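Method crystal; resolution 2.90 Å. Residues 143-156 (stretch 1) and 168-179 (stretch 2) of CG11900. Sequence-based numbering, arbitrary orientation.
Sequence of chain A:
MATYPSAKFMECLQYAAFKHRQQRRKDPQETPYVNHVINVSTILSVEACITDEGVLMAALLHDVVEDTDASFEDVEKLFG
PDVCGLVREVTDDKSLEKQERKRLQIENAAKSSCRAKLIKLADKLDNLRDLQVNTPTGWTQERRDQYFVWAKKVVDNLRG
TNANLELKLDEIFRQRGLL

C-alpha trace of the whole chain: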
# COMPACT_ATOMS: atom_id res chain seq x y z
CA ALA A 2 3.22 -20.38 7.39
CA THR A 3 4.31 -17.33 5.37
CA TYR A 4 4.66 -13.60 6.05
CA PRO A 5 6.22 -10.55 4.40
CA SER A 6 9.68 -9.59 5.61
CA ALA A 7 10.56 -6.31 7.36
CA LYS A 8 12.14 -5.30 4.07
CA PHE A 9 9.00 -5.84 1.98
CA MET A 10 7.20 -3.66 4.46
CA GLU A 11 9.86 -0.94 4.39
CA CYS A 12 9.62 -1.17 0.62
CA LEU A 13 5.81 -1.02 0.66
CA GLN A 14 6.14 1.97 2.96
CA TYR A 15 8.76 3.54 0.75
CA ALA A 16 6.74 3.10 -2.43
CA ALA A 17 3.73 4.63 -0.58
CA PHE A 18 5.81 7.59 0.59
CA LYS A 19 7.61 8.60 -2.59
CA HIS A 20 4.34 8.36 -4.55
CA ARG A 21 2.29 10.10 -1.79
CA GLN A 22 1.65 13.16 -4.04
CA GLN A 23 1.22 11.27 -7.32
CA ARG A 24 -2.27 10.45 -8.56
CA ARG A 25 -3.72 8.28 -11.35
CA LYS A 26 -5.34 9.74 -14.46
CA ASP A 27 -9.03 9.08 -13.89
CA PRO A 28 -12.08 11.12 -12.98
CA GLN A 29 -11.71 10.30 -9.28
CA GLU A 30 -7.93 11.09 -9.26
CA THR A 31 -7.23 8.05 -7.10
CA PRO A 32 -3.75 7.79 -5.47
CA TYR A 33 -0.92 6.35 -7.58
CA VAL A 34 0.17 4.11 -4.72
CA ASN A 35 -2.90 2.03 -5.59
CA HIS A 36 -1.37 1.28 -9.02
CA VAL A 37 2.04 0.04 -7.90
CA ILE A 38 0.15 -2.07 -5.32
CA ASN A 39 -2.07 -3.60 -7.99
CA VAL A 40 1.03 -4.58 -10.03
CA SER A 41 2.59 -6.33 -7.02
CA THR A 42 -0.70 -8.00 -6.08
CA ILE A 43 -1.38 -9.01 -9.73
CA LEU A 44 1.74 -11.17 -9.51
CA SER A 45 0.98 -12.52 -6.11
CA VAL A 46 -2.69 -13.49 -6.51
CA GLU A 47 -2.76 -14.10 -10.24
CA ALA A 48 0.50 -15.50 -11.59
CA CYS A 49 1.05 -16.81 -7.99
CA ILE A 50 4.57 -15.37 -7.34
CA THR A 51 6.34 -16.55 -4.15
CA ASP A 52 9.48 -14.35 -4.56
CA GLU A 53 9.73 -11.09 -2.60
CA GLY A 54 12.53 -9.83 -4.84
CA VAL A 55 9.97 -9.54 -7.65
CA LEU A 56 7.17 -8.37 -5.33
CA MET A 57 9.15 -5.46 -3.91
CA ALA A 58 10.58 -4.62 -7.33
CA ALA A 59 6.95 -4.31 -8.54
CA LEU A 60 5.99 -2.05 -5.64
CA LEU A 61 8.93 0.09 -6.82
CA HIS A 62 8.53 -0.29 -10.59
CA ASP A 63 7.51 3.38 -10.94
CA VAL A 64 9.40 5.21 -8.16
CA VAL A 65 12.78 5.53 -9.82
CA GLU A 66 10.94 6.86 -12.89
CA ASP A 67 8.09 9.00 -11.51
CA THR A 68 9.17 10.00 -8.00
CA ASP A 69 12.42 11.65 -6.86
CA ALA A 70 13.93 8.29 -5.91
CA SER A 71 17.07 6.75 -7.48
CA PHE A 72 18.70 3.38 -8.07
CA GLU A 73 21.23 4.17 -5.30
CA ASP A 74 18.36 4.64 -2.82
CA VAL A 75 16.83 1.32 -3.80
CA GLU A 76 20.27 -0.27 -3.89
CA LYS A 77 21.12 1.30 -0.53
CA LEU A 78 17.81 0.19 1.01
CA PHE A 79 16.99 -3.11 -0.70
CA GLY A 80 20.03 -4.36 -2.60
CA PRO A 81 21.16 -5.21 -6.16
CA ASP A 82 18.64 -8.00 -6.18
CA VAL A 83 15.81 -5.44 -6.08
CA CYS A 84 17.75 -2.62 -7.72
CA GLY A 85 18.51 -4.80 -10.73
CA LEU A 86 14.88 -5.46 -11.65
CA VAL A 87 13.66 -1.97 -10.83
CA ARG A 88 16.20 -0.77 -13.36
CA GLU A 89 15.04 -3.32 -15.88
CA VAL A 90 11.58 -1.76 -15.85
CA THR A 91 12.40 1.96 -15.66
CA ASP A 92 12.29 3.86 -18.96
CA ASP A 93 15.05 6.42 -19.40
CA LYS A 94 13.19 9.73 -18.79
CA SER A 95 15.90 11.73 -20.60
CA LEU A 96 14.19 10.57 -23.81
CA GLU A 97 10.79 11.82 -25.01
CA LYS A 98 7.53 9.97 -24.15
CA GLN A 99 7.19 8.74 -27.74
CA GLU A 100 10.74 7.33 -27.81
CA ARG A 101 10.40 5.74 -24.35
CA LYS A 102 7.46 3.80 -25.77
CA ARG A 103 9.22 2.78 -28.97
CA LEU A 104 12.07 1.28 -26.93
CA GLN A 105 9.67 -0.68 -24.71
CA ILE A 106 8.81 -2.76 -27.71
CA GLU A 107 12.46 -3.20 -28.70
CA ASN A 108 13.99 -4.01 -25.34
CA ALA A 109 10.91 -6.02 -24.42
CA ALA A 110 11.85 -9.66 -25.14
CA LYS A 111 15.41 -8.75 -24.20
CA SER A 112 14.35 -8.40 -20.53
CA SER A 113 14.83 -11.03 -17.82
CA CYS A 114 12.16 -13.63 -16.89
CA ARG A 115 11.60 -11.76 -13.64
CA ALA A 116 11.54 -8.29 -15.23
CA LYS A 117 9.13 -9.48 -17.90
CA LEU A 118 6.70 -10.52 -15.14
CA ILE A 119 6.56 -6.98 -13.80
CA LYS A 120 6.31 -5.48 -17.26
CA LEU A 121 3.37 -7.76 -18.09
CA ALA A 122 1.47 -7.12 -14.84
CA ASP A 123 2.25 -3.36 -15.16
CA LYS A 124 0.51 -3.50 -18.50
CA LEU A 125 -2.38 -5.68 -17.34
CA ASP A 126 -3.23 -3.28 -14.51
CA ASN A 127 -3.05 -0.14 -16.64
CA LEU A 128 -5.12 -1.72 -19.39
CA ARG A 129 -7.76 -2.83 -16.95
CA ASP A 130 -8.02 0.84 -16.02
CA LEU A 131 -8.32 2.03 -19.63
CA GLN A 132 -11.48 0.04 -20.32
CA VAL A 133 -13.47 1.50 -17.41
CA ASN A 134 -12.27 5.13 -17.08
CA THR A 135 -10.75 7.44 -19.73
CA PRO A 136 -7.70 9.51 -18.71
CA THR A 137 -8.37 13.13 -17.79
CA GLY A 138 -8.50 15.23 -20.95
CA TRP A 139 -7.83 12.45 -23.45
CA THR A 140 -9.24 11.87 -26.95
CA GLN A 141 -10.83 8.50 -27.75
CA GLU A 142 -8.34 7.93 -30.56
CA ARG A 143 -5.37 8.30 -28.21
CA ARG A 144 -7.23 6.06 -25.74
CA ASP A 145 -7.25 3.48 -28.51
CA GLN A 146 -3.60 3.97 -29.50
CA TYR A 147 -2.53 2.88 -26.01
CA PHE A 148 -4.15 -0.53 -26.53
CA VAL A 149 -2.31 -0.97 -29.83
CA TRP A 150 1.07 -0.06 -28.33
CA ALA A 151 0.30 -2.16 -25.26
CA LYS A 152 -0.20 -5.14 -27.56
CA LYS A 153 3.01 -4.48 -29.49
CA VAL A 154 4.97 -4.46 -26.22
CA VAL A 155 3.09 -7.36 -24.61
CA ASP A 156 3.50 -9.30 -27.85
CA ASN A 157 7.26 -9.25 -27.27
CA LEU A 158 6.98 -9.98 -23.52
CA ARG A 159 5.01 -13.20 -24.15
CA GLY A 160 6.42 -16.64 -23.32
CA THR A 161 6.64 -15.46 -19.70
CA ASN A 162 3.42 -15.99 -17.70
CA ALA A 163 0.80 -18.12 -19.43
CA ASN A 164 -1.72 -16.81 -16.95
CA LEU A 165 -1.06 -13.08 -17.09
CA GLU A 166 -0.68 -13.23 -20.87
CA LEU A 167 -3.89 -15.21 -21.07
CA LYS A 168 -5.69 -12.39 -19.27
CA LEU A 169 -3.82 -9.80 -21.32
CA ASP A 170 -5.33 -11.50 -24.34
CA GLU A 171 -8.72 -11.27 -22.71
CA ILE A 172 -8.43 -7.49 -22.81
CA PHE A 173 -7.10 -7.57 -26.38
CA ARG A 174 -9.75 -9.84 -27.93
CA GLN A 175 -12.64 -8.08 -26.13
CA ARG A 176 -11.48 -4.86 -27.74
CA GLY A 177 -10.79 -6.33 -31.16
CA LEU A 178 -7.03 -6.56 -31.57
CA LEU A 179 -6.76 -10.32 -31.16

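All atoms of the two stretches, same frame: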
# COMPACT_ATOMS: atom_id res chain seq x y z
N ARG A 143 -6.59 8.51 -28.99
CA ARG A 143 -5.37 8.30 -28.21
C ARG A 143 -5.60 7.18 -27.19
O ARG A 143 -4.68 6.43 -26.86
CB ARG A 143 -4.99 9.59 -27.48
CG ARG A 143 -4.51 10.72 -28.40
CD ARG A 143 -3.12 10.44 -28.99
NE ARG A 143 -2.72 11.47 -29.97
CZ ARG A 143 -1.53 11.53 -30.55
NH1 ARG A 143 -0.60 10.62 -30.27
NH2 ARG A 143 -1.27 12.49 -31.43
N ARG A 144 -6.83 7.09 -26.70
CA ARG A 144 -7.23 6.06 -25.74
C ARG A 144 -7.14 4.71 -26.44
O ARG A 144 -6.93 3.67 -25.81
CB ARG A 144 -8.68 6.30 -25.26
CG ARG A 144 -9.18 5.31 -24.21
CD ARG A 144 -10.65 5.51 -23.86
NE ARG A 144 -11.56 5.08 -24.93
CZ ARG A 144 -11.76 3.81 -25.28
NH1 ARG A 144 -11.11 2.84 -24.65
NH2 ARG A 144 -12.60 3.51 -26.26
N ASP A 145 -7.32 4.72 -27.75
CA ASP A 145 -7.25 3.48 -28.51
C ASP A 145 -5.80 3.14 -28.80
O ASP A 145 -5.40 1.99 -28.67
CB ASP A 145 -8.04 3.60 -29.81
CG ASP A 145 -9.55 3.52 -29.59
OD1 ASP A 145 -10.01 2.49 -29.06
OD2 ASP A 145 -10.26 4.48 -29.94
N GLN A 146 -5.02 4.15 -29.18
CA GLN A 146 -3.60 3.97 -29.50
C GLN A 146 -2.82 3.28 -28.39
O GLN A 146 -1.88 2.53 -28.67
CB GLN A 146 -2.95 5.33 -29.81
CG GLN A 146 -3.55 6.03 -31.03
CD GLN A 146 -2.68 7.17 -31.57
OE1 GLN A 146 -2.33 8.11 -30.84
NE2 GLN A 146 -2.33 7.09 -32.85
N TYR A 147 -3.21 3.51 -27.14
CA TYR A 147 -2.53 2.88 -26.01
C TYR A 147 -2.67 1.37 -26.07
O TYR A 147 -1.71 0.65 -25.82
CB TYR A 147 -3.12 3.37 -24.68
CG TYR A 147 -2.29 2.97 -23.47
CD1 TYR A 147 -1.33 3.83 -22.93
CD2 TYR A 147 -2.45 1.72 -22.88
CE1 TYR A 147 -0.56 3.46 -21.83
CE2 TYR A 147 -1.68 1.34 -21.77
CZ TYR A 147 -0.74 2.21 -21.25
OH TYR A 147 0.02 1.85 -20.16
N PHE A 148 -3.87 0.90 -26.40
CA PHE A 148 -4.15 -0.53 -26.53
C PHE A 148 -3.27 -1.19 -27.59
O PHE A 148 -2.78 -2.31 -27.39
CB PHE A 148 -5.62 -0.78 -26.89
CG PHE A 148 -6.58 -0.57 -25.75
CD1 PHE A 148 -7.35 0.59 -25.67
CD2 PHE A 148 -6.70 -1.52 -24.74
CE1 PHE A 148 -8.20 0.80 -24.60
CE2 PHE A 148 -7.55 -1.32 -23.67
CZ PHE A 148 -8.30 -0.15 -23.60
N VAL A 149 -3.11 -0.49 -28.71
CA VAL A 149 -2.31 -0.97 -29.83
C VAL A 149 -0.87 -1.15 -29.37
O VAL A 149 -0.29 -2.23 -29.52
CB VAL A 149 -2.32 0.02 -31.02
CG1 VAL A 149 -1.41 -0.50 -32.14
CG2 VAL A 149 -3.73 0.21 -31.55
N TRP A 150 -0.31 -0.07 -28.83
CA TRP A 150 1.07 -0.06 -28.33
C TRP A 150 1.23 -1.13 -27.26
O TRP A 150 2.18 -1.91 -27.28
CB TRP A 150 1.41 1.33 -27.77
CG TRP A 150 2.63 1.36 -26.88
CD1 TRP A 150 3.93 1.12 -27.24
CD2 TRP A 150 2.65 1.59 -25.47
NE1 TRP A 150 4.75 1.18 -26.15
CE2 TRP A 150 3.99 1.47 -25.04
CE3 TRP A 150 1.66 1.88 -24.52
CZ2 TRP A 150 4.37 1.64 -23.71
CZ3 TRP A 150 2.04 2.05 -23.19
CH2 TRP A 150 3.39 1.92 -22.80
N ALA A 151 0.28 -1.17 -26.32
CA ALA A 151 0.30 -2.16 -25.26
C ALA A 151 0.49 -3.55 -25.87
O ALA A 151 1.32 -4.35 -25.42
CB ALA A 151 -1.00 -2.12 -24.48
N LYS A 152 -0.29 -3.84 -26.90
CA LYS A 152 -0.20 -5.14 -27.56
C LYS A 152 1.17 -5.37 -28.19
O LYS A 152 1.73 -6.46 -28.05
CB LYS A 152 -1.29 -5.28 -28.63
CG LYS A 152 -1.56 -6.75 -28.95
CD LYS A 152 -2.57 -6.97 -30.05
CE LYS A 152 -2.89 -8.45 -30.18
NZ LYS A 152 -1.65 -9.28 -30.30
N LYS A 153 1.70 -4.36 -28.86
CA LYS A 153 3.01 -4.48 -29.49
C LYS A 153 4.08 -4.83 -28.45
O LYS A 153 4.94 -5.67 -28.69
CB LYS A 153 3.39 -3.18 -30.22
CG LYS A 153 2.56 -2.86 -31.47
CD LYS A 153 2.95 -1.49 -32.02
CE LYS A 153 1.82 -0.78 -32.79
NZ LYS A 153 1.70 -1.16 -34.23
N VAL A 154 4.02 -4.18 -27.29
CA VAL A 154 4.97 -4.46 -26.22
C VAL A 154 4.72 -5.85 -25.65
O VAL A 154 5.62 -6.70 -25.62
CB VAL A 154 4.86 -3.46 -25.06
CG1 VAL A 154 5.80 -3.88 -23.94
CG2 VAL A 154 5.19 -2.05 -25.55
N VAL A 155 3.49 -6.08 -25.19
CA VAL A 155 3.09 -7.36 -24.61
C VAL A 155 3.34 -8.51 -25.57
O VAL A 155 3.61 -9.63 -25.13
CB VAL A 155 1.58 -7.36 -24.21
CG1 VAL A 155 1.17 -8.74 -23.70
CG2 VAL A 155 1.33 -6.33 -23.13
N ASP A 156 3.25 -8.25 -26.87
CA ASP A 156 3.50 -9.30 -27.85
C ASP A 156 4.95 -9.76 -27.83
O ASP A 156 5.25 -10.88 -28.27
CB ASP A 156 3.13 -8.83 -29.26
CG ASP A 156 1.69 -9.12 -29.61
OD1 ASP A 156 1.04 -9.89 -28.87
OD2 ASP A 156 1.22 -8.59 -30.64
N LYS A 168 -4.79 -13.47 -19.64
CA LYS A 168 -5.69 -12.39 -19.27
C LYS A 168 -5.43 -11.20 -20.18
O LYS A 168 -6.37 -10.54 -20.64
CB LYS A 168 -5.48 -12.01 -17.81
CG LYS A 168 -5.81 -13.15 -16.88
CD LYS A 168 -4.97 -13.12 -15.63
CE LYS A 168 -5.51 -14.07 -14.59
NZ LYS A 168 -6.65 -13.50 -13.82
N LEU A 169 -4.16 -10.90 -20.44
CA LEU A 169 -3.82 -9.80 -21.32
C LEU A 169 -4.64 -9.97 -22.58
O LEU A 169 -5.29 -9.04 -23.03
CB LEU A 169 -2.33 -9.85 -21.66
CG LEU A 169 -1.47 -9.22 -20.58
CD1 LEU A 169 -0.07 -9.80 -20.61
CD2 LEU A 169 -1.47 -7.70 -20.76
N ASP A 170 -4.60 -11.17 -23.13
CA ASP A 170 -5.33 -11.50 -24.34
C ASP A 170 -6.82 -11.26 -24.19
O ASP A 170 -7.51 -10.92 -25.15
CB ASP A 170 -5.08 -12.95 -24.72
CG ASP A 170 -3.70 -13.17 -25.25
OD1 ASP A 170 -3.06 -14.18 -24.86
OD2 ASP A 170 -3.25 -12.32 -26.07
N GLU A 171 -7.32 -11.48 -22.98
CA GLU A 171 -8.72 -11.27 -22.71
C GLU A 171 -9.12 -9.83 -22.95
O GLU A 171 -10.21 -9.55 -23.43
CB GLU A 171 -9.03 -11.68 -21.27
CG GLU A 171 -9.07 -13.18 -21.11
CD GLU A 171 -10.18 -13.79 -21.94
OE1 GLU A 171 -11.34 -13.81 -21.47
OE2 GLU A 171 -9.90 -14.23 -23.08
N ILE A 172 -8.21 -8.92 -22.62
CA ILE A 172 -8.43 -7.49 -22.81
C ILE A 172 -8.22 -7.10 -24.27
O ILE A 172 -8.84 -6.15 -24.76
CB ILE A 172 -7.47 -6.67 -21.89
CG1 ILE A 172 -7.75 -7.02 -20.42
CG2 ILE A 172 -7.66 -5.18 -22.12
CD1 ILE A 172 -6.83 -6.34 -19.42
N PHE A 173 -7.38 -7.85 -24.98
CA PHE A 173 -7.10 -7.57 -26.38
C PHE A 173 -8.17 -8.11 -27.33
O PHE A 173 -8.48 -7.47 -28.33
CB PHE A 173 -5.73 -8.13 -26.79
CG PHE A 173 -4.55 -7.46 -26.12
CD1 PHE A 173 -4.47 -6.07 -26.02
CD2 PHE A 173 -3.48 -8.22 -25.65
CE1 PHE A 173 -3.35 -5.46 -25.47
CE2 PHE A 173 -2.37 -7.61 -25.10
CZ PHE A 173 -2.30 -6.23 -25.01
N ARG A 174 -8.73 -9.29 -27.04
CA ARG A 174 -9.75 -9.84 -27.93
C ARG A 174 -11.12 -9.21 -27.70
O ARG A 174 -11.93 -9.14 -28.62
CB ARG A 174 -9.84 -11.37 -27.79
CG ARG A 174 -10.16 -11.87 -26.41
CD ARG A 174 -10.12 -13.39 -26.38
NE ARG A 174 -8.94 -13.93 -27.07
CZ ARG A 174 -8.14 -14.87 -26.58
NH1 ARG A 174 -8.38 -15.38 -25.38
NH2 ARG A 174 -7.10 -15.32 -27.28
N GLN A 175 -11.38 -8.75 -26.47
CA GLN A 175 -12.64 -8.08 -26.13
C GLN A 175 -12.71 -6.77 -26.89
O GLN A 175 -13.78 -6.35 -27.33
CB GLN A 175 -12.71 -7.74 -24.64
CG GLN A 175 -13.15 -8.86 -23.70
CD GLN A 175 -13.47 -8.34 -22.30
OE1 GLN A 175 -12.58 -7.88 -21.57
NE2 GLN A 175 -14.75 -8.39 -21.92
N ARG A 176 -11.56 -6.12 -27.02
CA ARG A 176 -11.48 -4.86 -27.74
C ARG A 176 -11.57 -5.13 -29.24
O ARG A 176 -12.38 -4.53 -29.93
CB ARG A 176 -10.16 -4.15 -27.41
CG ARG A 176 -10.13 -3.53 -26.02
CD ARG A 176 -10.85 -2.19 -25.99
NE ARG A 176 -11.46 -1.94 -24.68
CZ ARG A 176 -12.01 -0.79 -24.33
NH1 ARG A 176 -12.01 0.24 -25.18
NH2 ARG A 176 -12.56 -0.66 -23.13
N GLY A 177 -10.75 -6.04 -29.74
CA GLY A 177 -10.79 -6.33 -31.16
C GLY A 177 -9.44 -6.24 -31.82
O GLY A 177 -9.33 -5.86 -32.99
N LEU A 178 -8.41 -6.58 -31.07
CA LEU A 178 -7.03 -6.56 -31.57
C LEU A 178 -6.49 -7.98 -31.68
O LEU A 178 -5.43 -8.20 -32.27
CB LEU A 178 -6.13 -5.75 -30.62
CG LEU A 178 -5.92 -4.25 -30.84
CD1 LEU A 178 -7.26 -3.53 -30.99
CD2 LEU A 178 -5.13 -3.69 -29.68
N LEU A 179 -7.21 -8.94 -31.12
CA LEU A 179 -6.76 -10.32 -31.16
C LEU A 179 -7.75 -11.17 -31.94
O LEU A 179 -8.93 -10.84 -32.02
CB LEU A 179 -6.62 -10.86 -29.75
CG LEU A 179 -5.70 -12.04 -29.51
CD1 LEU A 179 -4.27 -11.68 -29.86
CD2 LEU A 179 -5.79 -12.44 -28.05

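Stretch 1 is helical and belongs to a helix that extends beyond it in both directions. Stretch 2 enters as a helix and ends in a short turn. The two helices run roughly antiparallel, with 140° between their directions and a closest axial approach of 11.1 Å. Val155 therefore lies near Leu169, Lys152 near Phe173, and Val149 near Leu178. Gly177 leaves the helical conformation with positive phi, where a CB would be jammed against the preceding carbonyl oxygen. Leu178 N still donates to Phe173 O at 2.9 Å, which holds the turn against the helix.

No hydrogen bond crosses between the stretches; most of the contact is carbon packed on carbon. Phe173 is its centre. Its side chain fits as a knob among Phe148, Ala151, Lys152 and Val155. The aliphatic part of Lys152 covers one ring face, with CG 3.9 Å from the centroid of the Phe173 ring. Val155 CG1 meets the ring edge, 4.0 Å from Phe173 CE2. The same methyl packs closely on Leu169, with Val155 CG1 to Leu169 CD1 at 3.5 Å.

Lys152 has two roles. Its chain packs on Phe173 and the C-terminal leucines, with Lys152 CE 3.5 Å from Leu179 CD1. Its amine forms a salt bridge within its own helix, Lys152 NZ to Asp156 OD2 at 3.0 Å.

Phe148 points toward stretch 2. Ile172 CG2 lies at its ring edge, 4.2 Å from Phe148 CE2. Arg176 CD lies over one face, 4.1 Å from the Phe148 ring centroid. Leu178 CD2 packs 4.1 Å from Phe148 CB.

Beyond this ring, Arg144 NH1 and Arg176 NH1 are only 2.8 Å apart. Both are donors and carry like charge, so this approach is not a hydrogen bond and should be unfavourable in itself.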